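Local coordinates for protein cyanophycinase-like exopeptidase (actinobacterium SCGC AAA027-L06, PDB 6NQC) that is probably a serine exopeptidase of peptidase family S51, related to the enzymes that degrade cyanophycin, at residues Glu42-Ile50 with Asp113-Gly121; His163-Ser174 with Ala201-Thr210. All blocks are in the same frame, centred on the assembly; numbering follows the deposited sequence.

In the fold
From the N terminus, the chain forms strand 26-29 and then helix 39-51, the first partner of interaction 1. Some sixty residues of helices, strands and loops follow before strand 116-119 returns to pack against that helix and closes the loop. Interaction 1 thus ties a helix to the large mixed sheet. The chain then runs through strand 149-153 and helix 155-158 before interaction 2 opens at His163. That contact closes a shorter loop, where 201-210 comes back to 163-174. The two are in series, neither nested nor crossed. The centres of interactions 1 and 2 lie about 30 Å apart, on opposite sides of the chain's centre. Interaction 2 ties helix 199-205 and the loop after it to the long connection of a two-stranded hairpin.

Interaction 1. Residues Glu42-Ile50 with Asp113-Gly121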
loop_
_atom_site.group_PDB
_atom_site.type_symbol
_atom_site.label_atom_id
_atom_site.label_comp_id
_atom_site.label_asym_id
_atom_site.label_seq_id
_atom_site.Cartn_x
_atom_site.Cartn_y
_atom_site.Cartn_z
ATOM N N GLU A 42 9.922 6.362 3.071
ATOM C CA GLU A 42 9.032 6.056 4.191
ATOM C C GLU A 42 9.069 7.196 5.223
ATOM O O GLU A 42 8.026 7.587 5.779
ATOM C CB GLU A 42 9.402 4.712 4.832
ATOM C CG GLU A 42 8.975 3.508 3.925
ATOM C CD GLU A 42 9.522 2.144 4.303
ATOM O OE1 GLU A 42 10.073 1.972 5.428
ATOM O OE2 GLU A 42 9.358 1.224 3.472
ATOM N N LYS A 43 10.264 7.748 5.481
ATOM C CA LYS A 43 10.372 8.898 6.382
ATOM C C LYS A 43 9.530 10.068 5.906
ATOM O O LYS A 43 8.846 10.719 6.711
ATOM C CB LYS A 43 11.821 9.330 6.535
ATOM C CG LYS A 43 12.004 10.345 7.651
ATOM C CD LYS A 43 13.479 10.760 7.831
ATOM C CE LYS A 43 13.545 12.148 8.503
ATOM N NZ LYS A 43 14.739 12.337 9.366
ATOM N N SER A 44 9.611 10.403 4.613
ATOM C CA SER A 44 8.827 11.518 4.089
ATOM C C SER A 44 7.327 11.310 4.300
ATOM O O SER A 44 6.587 12.273 4.523
ATOM C CB SER A 44 9.134 11.718 2.596
ATOM O OG SER A 44 8.640 10.649 1.776
ATOM N N LEU A 45 6.848 10.063 4.181
ATOM C CA LEU A 45 5.443 9.776 4.435
ATOM C C LEU A 45 5.091 10.019 5.895
ATOM O O LEU A 45 3.982 10.487 6.205
ATOM C CB LEU A 45 5.130 8.324 4.075
ATOM C CG LEU A 45 5.176 7.929 2.605
ATOM C CD1 LEU A 45 4.949 6.407 2.426
ATOM C CD2 LEU A 45 4.121 8.706 1.848
ATOM N N ILE A 46 6.011 9.679 6.812
ATOM C CA ILE A 46 5.760 9.933 8.223
ATOM C C ILE A 46 5.727 11.429 8.480
ATOM O O ILE A 46 4.845 11.940 9.194
ATOM C CB ILE A 46 6.821 9.259 9.100
ATOM C CG1 ILE A 46 6.705 7.761 8.957
ATOM C CG2 ILE A 46 6.674 9.710 10.558
ATOM C CD1 ILE A 46 7.954 7.023 9.380
ATOM N N GLU A 47 6.664 12.152 7.860
ATOM C CA GLU A 47 6.699 13.610 7.963
ATOM C C GLU A 47 5.426 14.248 7.420
ATOM O O GLU A 47 4.906 15.191 8.012
ATOM C CB GLU A 47 7.922 14.129 7.212
ATOM C CG GLU A 47 9.219 13.795 7.890
ATOM C CD GLU A 47 10.437 14.234 7.076
ATOM O OE1 GLU A 47 10.376 14.245 5.826
ATOM O OE2 GLU A 47 11.453 14.578 7.706
ATOM N N ASP A 48 4.892 13.719 6.307
ATOM C CA ASP A 48 3.653 14.240 5.770
ATOM C C ASP A 48 2.519 14.150 6.792
ATOM O O ASP A 48 1.726 15.090 6.952
ATOM C CB ASP A 48 3.284 13.471 4.499
ATOM C CG ASP A 48 4.196 13.810 3.285
ATOM O OD1 ASP A 48 4.942 14.808 3.317
ATOM O OD2 ASP A 48 4.135 13.074 2.268
ATOM N N GLY A 49 2.394 13.008 7.465
ATOM C CA GLY A 49 1.307 12.844 8.418
ATOM C C GLY A 49 1.535 13.671 9.677
ATOM O O GLY A 49 0.585 14.198 10.270
ATOM N N ILE A 50 2.792 13.771 10.107
ATOM C CA ILE A 50 3.143 14.646 11.225
ATOM C C ILE A 50 2.714 16.082 10.935
ATOM O O ILE A 50 2.108 16.747 11.777
ATOM C CB ILE A 50 4.654 14.546 11.517
ATOM C CG1 ILE A 50 4.968 13.252 12.286
ATOM C CG2 ILE A 50 5.140 15.771 12.338
ATOM C CD1 ILE A 50 6.458 12.897 12.366
ATOM N N ASP A 113 -5.138 7.594 14.772
ATOM C CA ASP A 113 -4.190 8.730 14.840
ATOM C C ASP A 113 -2.764 8.236 14.572
ATOM O O ASP A 113 -1.974 8.001 15.490
ATOM C CB ASP A 113 -4.312 9.427 16.200
ATOM C CG ASP A 113 -3.482 10.686 16.299
ATOM O OD1 ASP A 113 -2.704 10.976 15.361
ATOM O OD2 ASP A 113 -3.616 11.364 17.335
ATOM N N ALA A 114 -2.418 8.101 13.292
ATOM C CA ALA A 114 -1.123 7.550 12.904
ATOM C C ALA A 114 -0.562 8.362 11.749
ATOM O O ALA A 114 -1.253 8.573 10.753
ATOM C CB ALA A 114 -1.255 6.058 12.555
ATOM N N ALA A 115 0.696 8.807 11.876
ATOM C CA ALA A 115 1.305 9.554 10.780
ATOM C C ALA A 115 1.447 8.702 9.514
ATOM O O ALA A 115 1.299 9.208 8.385
ATOM C CB ALA A 115 2.671 10.090 11.163
ATOM N N LEU A 116 1.758 7.427 9.681
ATOM C CA LEU A 116 1.810 6.508 8.545
ATOM C C LEU A 116 1.218 5.159 8.921
ATOM O O LEU A 116 1.522 4.591 9.980
ATOM C CB LEU A 116 3.269 6.334 8.059
ATOM C CG LEU A 116 3.612 5.233 7.061
ATOM C CD1 LEU A 116 2.873 5.389 5.730
ATOM C CD2 LEU A 116 5.087 5.171 6.789
ATOM N N ILE A 117 0.383 4.635 8.026
ATOM C CA ILE A 117 -0.111 3.267 8.110
ATOM C C ILE A 117 0.388 2.557 6.865
ATOM O O ILE A 117 0.230 3.086 5.756
ATOM C CB ILE A 117 -1.641 3.233 8.233
ATOM C CG1 ILE A 117 -2.061 3.951 9.513
ATOM C CG2 ILE A 117 -2.148 1.831 8.216
ATOM C CD1 ILE A 117 -3.572 4.182 9.565
ATOM N N TYR A 118 1.070 1.415 7.043
ATOM C CA TYR A 118 1.759 0.693 5.972
ATOM C C TYR A 118 1.243 -0.739 5.885
ATOM O O TYR A 118 1.276 -1.460 6.881
ATOM C CB TYR A 118 3.277 0.693 6.232
ATOM C CG TYR A 118 4.110 0.532 4.999
ATOM C CD1 TYR A 118 4.233 -0.723 4.384
ATOM C CD2 TYR A 118 4.753 1.621 4.409
ATOM C CE1 TYR A 118 4.987 -0.879 3.250
ATOM C CE2 TYR A 118 5.491 1.460 3.253
ATOM C CZ TYR A 118 5.603 0.188 2.686
ATOM O OH TYR A 118 6.334 -0.030 1.539
ATOM N N PHE A 119 0.734 -1.143 4.701
ATOM C CA PHE A 119 0.426 -2.547 4.435
ATOM C C PHE A 119 1.650 -3.199 3.798
ATOM O O PHE A 119 2.020 -2.852 2.676
ATOM C CB PHE A 119 -0.774 -2.709 3.493
ATOM C CG PHE A 119 -2.064 -2.229 4.059
ATOM C CD1 PHE A 119 -2.608 -2.824 5.182
ATOM C CD2 PHE A 119 -2.756 -1.200 3.451
ATOM C CE1 PHE A 119 -3.828 -2.384 5.706
ATOM C CE2 PHE A 119 -3.958 -0.742 3.971
ATOM C CZ PHE A 119 -4.497 -1.333 5.114
ATOM N N SER A 120 2.277 -4.153 4.484
ATOM C CA SER A 120 3.385 -4.879 3.875
ATOM C C SER A 120 2.858 -6.035 3.014
ATOM O O SER A 120 1.646 -6.282 2.911
ATOM C CB SER A 120 4.366 -5.371 4.933
ATOM O OG SER A 120 3.697 -6.034 5.987
ATOM N N GLY A 121 3.798 -6.713 2.358
ATOM C CA GLY A 121 3.484 -7.674 1.320
ATOM C C GLY A 121 3.031 -9.043 1.858
ATOM O O GLY A 121 3.064 -9.334 3.054
HETATM O O HOH W 1 8.365 1.689 1.234
#
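Helix 39-51 packs on the large mixed sheet of this alpha/beta fold, and here its segment 42-50 meets strand 116-119, a strand inside the sheet. The CB of Leu116 points toward the helix. With CG anti to the backbone N (chi1 169°), the branch extends toward the helix, CD1 going to Leu45 and CD2 to Ile46. Leu116 CD2 meets Ile46 CG1 at 3.7 Å, the two side chains crossing at about a right angle. Leu116 CD1 lies 4.0 Å from Leu45 CD1. Cutting Leu116 back to an alanine would remove both methyls and is likely to open a gap facing Leu45 CD1 and Ile46 CG1. Just before the strand, Ala115 sets its CB 3.5 Å from Ile46 O and near Ile50 CG1. The absence of a side chain at Gly49 lets the backbones come close, with Gly49 CA 3.6 Å from Ala115 O.

At the other end Glu42 crosses Tyr118 at about a right angle, its OE2 3.8 Å from Tyr118 OH. The carboxylate is turned 63° from the ring. Glu42 is buried, and Gln83 and the backbone N of Tyr34 also bind its oxygens. Tyr118 also touches Cys153, close to what is probably the nucleophile elbow. A water joins the two residues: it donates to Glu42 OE2 at 2.5 Å and lies 2.7 Å from Tyr118 OH.

Interaction 2. Residues His163-Ser174 with Ala201-Thr210; sequences HVPNFRLSRHQS and AAKILLDLPT
Pro165, Ile204, Leu205 and Leu208 form the apolar centre. Pro165 CB touches Leu208 CD1 at 3.8 Å, and Pro165 CG meets Leu205 CD1. Ile204 sends CD1 into the bend of the other segment, against Phe167 O and Ser170 CA. Phe167 packs nearer the helix's N-terminal side: its CB rests 3.6 Å from Ala201 CB, while CE2 reaches Leu205 CB. Segment 163-174 holds the first strand, 163-164, of a two-stranded antiparallel hairpin and the long connection to strand 175-176. Two type I turns, Asn166 to Leu169 and Ser170 to Gln173, bend it around Ile204. An Asx turn at Asn166 and an ST turn at Ser170 brace these bends.

Arg171 leads to the polar edge. Its chain bends at chi3 (-63°) and brings the guanidinium side-on to Asp207. NE donates to Asp207 O at 3.1 Å, from above the carbonyl plane. NH1 forms a salt bridge with Asp207 OD1 at 2.9 Å, and Pro209 CD sits over the guanidinium face. At the far edge Thr210 CG2 makes a CH-pi contact with the His163 ring, 3.7 Å from its centroid. A water links Ser174 OG to Thr210 OG1.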
loop_
_atom_site.group_PDB
_atom_site.type_symbol
_atom_site.label_atom_id
_atom_site.label_comp_id
_atom_site.label_asym_id
_atom_site.label_seq_id
_atom_site.Cartn_x
_atom_site.Cartn_y
_atom_site.Cartn_z
ATOM N N HIS A 163 -10.546 -3.937 -7.281
ATOM C CA HIS A 163 -10.499 -5.365 -7.550
ATOM C C HIS A 163 -9.071 -5.879 -7.585
ATOM O O HIS A 163 -8.143 -5.162 -7.984
ATOM C CB HIS A 163 -11.191 -5.693 -8.868
ATOM C CG HIS A 163 -12.637 -5.319 -8.856
ATOM N ND1 HIS A 163 -13.056 -4.033 -9.082
ATOM C CD2 HIS A 163 -13.744 -6.034 -8.545
ATOM C CE1 HIS A 163 -14.370 -3.984 -8.960
ATOM N NE2 HIS A 163 -14.807 -5.182 -8.622
ATOM N N VAL A 164 -8.925 -7.143 -7.202
ATOM C CA VAL A 164 -7.627 -7.812 -7.132
ATOM C C VAL A 164 -7.685 -9.012 -8.067
ATOM O O VAL A 164 -8.531 -9.891 -7.866
ATOM C CB VAL A 164 -7.279 -8.260 -5.705
ATOM C CG1 VAL A 164 -5.971 -8.978 -5.711
ATOM C CG2 VAL A 164 -7.270 -7.020 -4.745
ATOM N N PRO A 165 -6.805 -9.107 -9.076
ATOM C CA PRO A 165 -6.912 -10.213 -10.052
ATOM C C PRO A 165 -6.612 -11.549 -9.407
ATOM O O PRO A 165 -5.724 -11.658 -8.565
ATOM C CB PRO A 165 -5.834 -9.888 -11.080
ATOM C CG PRO A 165 -4.831 -9.043 -10.274
ATOM C CD PRO A 165 -5.647 -8.242 -9.355
ATOM N N ASN A 166 -7.358 -12.562 -9.816
ATOM C CA ASN A 166 -7.155 -13.932 -9.344
ATOM C C ASN A 166 -6.722 -14.821 -10.503
ATOM O O ASN A 166 -7.564 -15.262 -11.308
ATOM C CB ASN A 166 -8.413 -14.489 -8.679
ATOM C CG ASN A 166 -8.134 -15.753 -7.872
ATOM O OD1 ASN A 166 -7.255 -16.542 -8.224
ATOM N ND2 ASN A 166 -8.883 -15.952 -6.796
ATOM N N PHE A 167 -5.409 -15.136 -10.534
ATOM C CA PHE A 167 -4.855 -15.964 -11.607
ATOM C C PHE A 167 -5.442 -17.362 -11.617
ATOM O O PHE A 167 -5.522 -18.003 -12.666
ATOM C CB PHE A 167 -3.334 -16.181 -11.500
ATOM C CG PHE A 167 -2.573 -14.992 -11.110
ATOM C CD1 PHE A 167 -1.556 -15.088 -10.179
ATOM C CD2 PHE A 167 -2.877 -13.770 -11.670
ATOM C CE1 PHE A 167 -0.860 -13.980 -9.805
ATOM C CE2 PHE A 167 -2.185 -12.647 -11.298
ATOM C CZ PHE A 167 -1.166 -12.749 -10.372
ATOM N N ARG A 168 -5.770 -17.888 -10.445
ATOM C CA ARG A 168 -6.244 -19.259 -10.344
ATOM C C ARG A 168 -7.635 -19.424 -10.924
ATOM O O ARG A 168 -8.071 -20.569 -11.106
ATOM C CB ARG A 168 -6.202 -19.699 -8.871
ATOM C CG ARG A 168 -4.800 -20.219 -8.420
ATOM C CD ARG A 168 -4.238 -19.487 -7.168
ATOM N NE ARG A 168 -3.853 -18.100 -7.461
ATOM C CZ ARG A 168 -4.404 -17.012 -6.902
ATOM N NH1 ARG A 168 -5.390 -17.118 -5.996
ATOM N NH2 ARG A 168 -3.975 -15.798 -7.274
ATOM N N LEU A 169 -8.325 -18.318 -11.251
ATOM C CA LEU A 169 -9.723 -18.395 -11.622
ATOM C C LEU A 169 -9.922 -17.779 -12.997
ATOM O O LEU A 169 -9.710 -18.450 -14.012
ATOM C CB LEU A 169 -10.572 -17.708 -10.542
ATOM C CG LEU A 169 -10.693 -18.358 -9.173
ATOM C CD1 LEU A 169 -11.790 -17.635 -8.399
ATOM C CD2 LEU A 169 -10.973 -19.855 -9.303
ATOM N N SER A 170 -10.374 -16.535 -13.083
ATOM C CA SER A 170 -10.574 -15.874 -14.374
ATOM C C SER A 170 -10.621 -14.365 -14.129
ATOM O O SER A 170 -10.698 -13.910 -12.988
ATOM C CB SER A 170 -11.858 -16.362 -15.068
ATOM O OG SER A 170 -13.017 -15.703 -14.572
ATOM N N ARG A 171 -10.585 -13.592 -15.224
ATOM C CA ARG A 171 -10.716 -12.155 -15.103
ATOM C C ARG A 171 -12.078 -11.723 -14.572
ATOM O O ARG A 171 -12.221 -10.573 -14.163
ATOM C CB ARG A 171 -10.442 -11.502 -16.442
ATOM C CG ARG A 171 -11.528 -11.701 -17.504
ATOM C CD ARG A 171 -10.985 -11.306 -18.864
ATOM N NE ARG A 171 -10.609 -9.889 -18.946
ATOM C CZ ARG A 171 -11.452 -8.942 -19.363
ATOM N NH1 ARG A 171 -11.092 -7.676 -19.427
ATOM N NH2 ARG A 171 -12.680 -9.278 -19.733
ATOM N N HIS A 172 -13.072 -12.598 -14.549
ATOM C CA HIS A 172 -14.388 -12.242 -14.042
ATOM C C HIS A 172 -14.604 -12.642 -12.590
ATOM O O HIS A 172 -15.714 -12.465 -12.076
ATOM C CB HIS A 172 -15.465 -12.877 -14.915
ATOM C CG HIS A 172 -15.393 -12.444 -16.339
ATOM N ND1 HIS A 172 -15.938 -11.255 -16.782
ATOM C CD2 HIS A 172 -14.785 -13.010 -17.407
ATOM C CE1 HIS A 172 -15.689 -11.125 -18.073
ATOM N NE2 HIS A 172 -14.982 -12.171 -18.473
ATOM N N GLN A 173 -13.562 -13.185 -11.930
ATOM C CA GLN A 173 -13.672 -13.627 -10.550
ATOM C C GLN A 173 -12.608 -12.950 -9.691
ATOM O O GLN A 173 -11.915 -13.639 -8.941
ATOM C CB GLN A 173 -13.541 -15.174 -10.501
ATOM C CG GLN A 173 -14.704 -15.887 -11.253
ATOM C CD GLN A 173 -14.301 -17.280 -11.717
ATOM O OE1 GLN A 173 -13.588 -17.442 -12.712
ATOM N NE2 GLN A 173 -14.720 -18.285 -10.968
ATOM N N SER A 174 -12.468 -11.641 -9.820
ATOM C CA SER A 174 -11.520 -10.898 -8.999
ATOM C C SER A 174 -12.023 -10.812 -7.568
ATOM O O SER A 174 -13.230 -10.907 -7.301
ATOM C CB SER A 174 -11.325 -9.507 -9.585
ATOM O OG SER A 174 -10.809 -9.640 -10.911
ATOM N N ALA A 201 -2.047 -16.706 -16.628
ATOM C CA ALA A 201 -2.098 -15.828 -15.468
ATOM C C ALA A 201 -1.738 -14.396 -15.835
ATOM O O ALA A 201 -2.360 -13.441 -15.337
ATOM C CB ALA A 201 -1.158 -16.365 -14.396
ATOM N N ALA A 202 -0.723 -14.236 -16.675
ATOM C CA ALA A 202 -0.307 -12.913 -17.102
ATOM C C ALA A 202 -1.447 -12.162 -17.766
ATOM O O ALA A 202 -1.546 -10.941 -17.622
ATOM C CB ALA A 202 0.887 -13.020 -18.054
ATOM N N LYS A 203 -2.293 -12.864 -18.534
ATOM C CA LYS A 203 -3.364 -12.193 -19.261
ATOM C C LYS A 203 -4.391 -11.613 -18.302
ATOM O O LYS A 203 -4.949 -10.526 -18.557
ATOM C CB LYS A 203 -4.052 -13.156 -20.239
ATOM C CG LYS A 203 -3.176 -13.557 -21.437
ATOM C CD LYS A 203 -3.775 -14.699 -22.274
ATOM C CE LYS A 203 -2.717 -15.352 -23.187
ATOM N NZ LYS A 203 -2.502 -16.824 -22.884
ATOM N N ILE A 204 -4.675 -12.346 -17.212
ATOM C CA ILE A 204 -5.573 -11.857 -16.171
ATOM C C ILE A 204 -4.947 -10.655 -15.454
ATOM O O ILE A 204 -5.577 -9.610 -15.278
ATOM C CB ILE A 204 -5.891 -13.006 -15.203
ATOM C CG1 ILE A 204 -6.718 -14.109 -15.903
ATOM C CG2 ILE A 204 -6.643 -12.516 -13.954
ATOM C CD1 ILE A 204 -6.869 -15.418 -15.131
ATOM N N LEU A 205 -3.700 -10.807 -15.007
ATOM C CA LEU A 205 -2.989 -9.739 -14.322
ATOM C C LEU A 205 -2.978 -8.463 -15.148
ATOM O O LEU A 205 -3.081 -7.354 -14.597
ATOM C CB LEU A 205 -1.562 -10.192 -14.017
ATOM C CG LEU A 205 -0.658 -9.335 -13.156
ATOM C CD1 LEU A 205 -1.344 -8.822 -11.923
ATOM C CD2 LEU A 205 0.553 -10.197 -12.697
ATOM N N LEU A 206 -2.902 -8.590 -16.467
ATOM C CA LEU A 206 -2.796 -7.415 -17.331
ATOM C C LEU A 206 -4.129 -6.843 -17.785
ATOM O O LEU A 206 -4.133 -5.797 -18.436
ATOM C CB LEU A 206 -1.943 -7.748 -18.557
ATOM C CG LEU A 206 -0.443 -7.859 -18.258
ATOM C CD1 LEU A 206 0.328 -8.438 -19.428
ATOM C CD2 LEU A 206 0.064 -6.466 -17.867
ATOM N N ASP A 207 -5.259 -7.480 -17.469
ATOM C CA ASP A 207 -6.507 -7.041 -18.121
ATOM C C ASP A 207 -7.697 -7.576 -17.340
ATOM O O ASP A 207 -8.113 -8.721 -17.549
ATOM C CB ASP A 207 -6.538 -7.508 -19.582
ATOM C CG ASP A 207 -7.814 -7.180 -20.287
ATOM O OD1 ASP A 207 -8.568 -6.301 -19.792
ATOM O OD2 ASP A 207 -8.055 -7.818 -21.339
ATOM N N LEU A 208 -8.245 -6.723 -16.469
ATOM C CA LEU A 208 -9.473 -6.994 -15.759
ATOM C C LEU A 208 -10.593 -6.142 -16.316
ATOM O O LEU A 208 -10.365 -4.982 -16.713
ATOM C CB LEU A 208 -9.372 -6.727 -14.253
ATOM C CG LEU A 208 -8.340 -7.594 -13.514
ATOM C CD1 LEU A 208 -8.307 -7.155 -12.012
ATOM C CD2 LEU A 208 -8.666 -9.066 -13.579
ATOM N N PRO A 209 -11.825 -6.667 -16.315
ATOM C CA PRO A 209 -12.955 -5.918 -16.897
ATOM C C PRO A 209 -13.341 -4.705 -16.083
ATOM O O PRO A 209 -14.125 -3.888 -16.565
ATOM C CB PRO A 209 -14.096 -6.940 -16.900
ATOM C CG PRO A 209 -13.770 -7.863 -15.734
ATOM C CD PRO A 209 -12.247 -7.944 -15.696
ATOM N N THR A 210 -12.818 -4.580 -14.858
ATOM C CA THR A 210 -13.083 -3.450 -13.984
ATOM C C THR A 210 -12.018 -2.360 -14.075
ATOM O O THR A 210 -12.134 -1.342 -13.390
ATOM C CB THR A 210 -13.213 -3.962 -12.547
ATOM O OG1 THR A 210 -12.062 -4.766 -12.219
ATOM C CG2 THR A 210 -14.479 -4.833 -12.409
HETATM O O HOH W 2 -12.093 -7.638 -12.107
#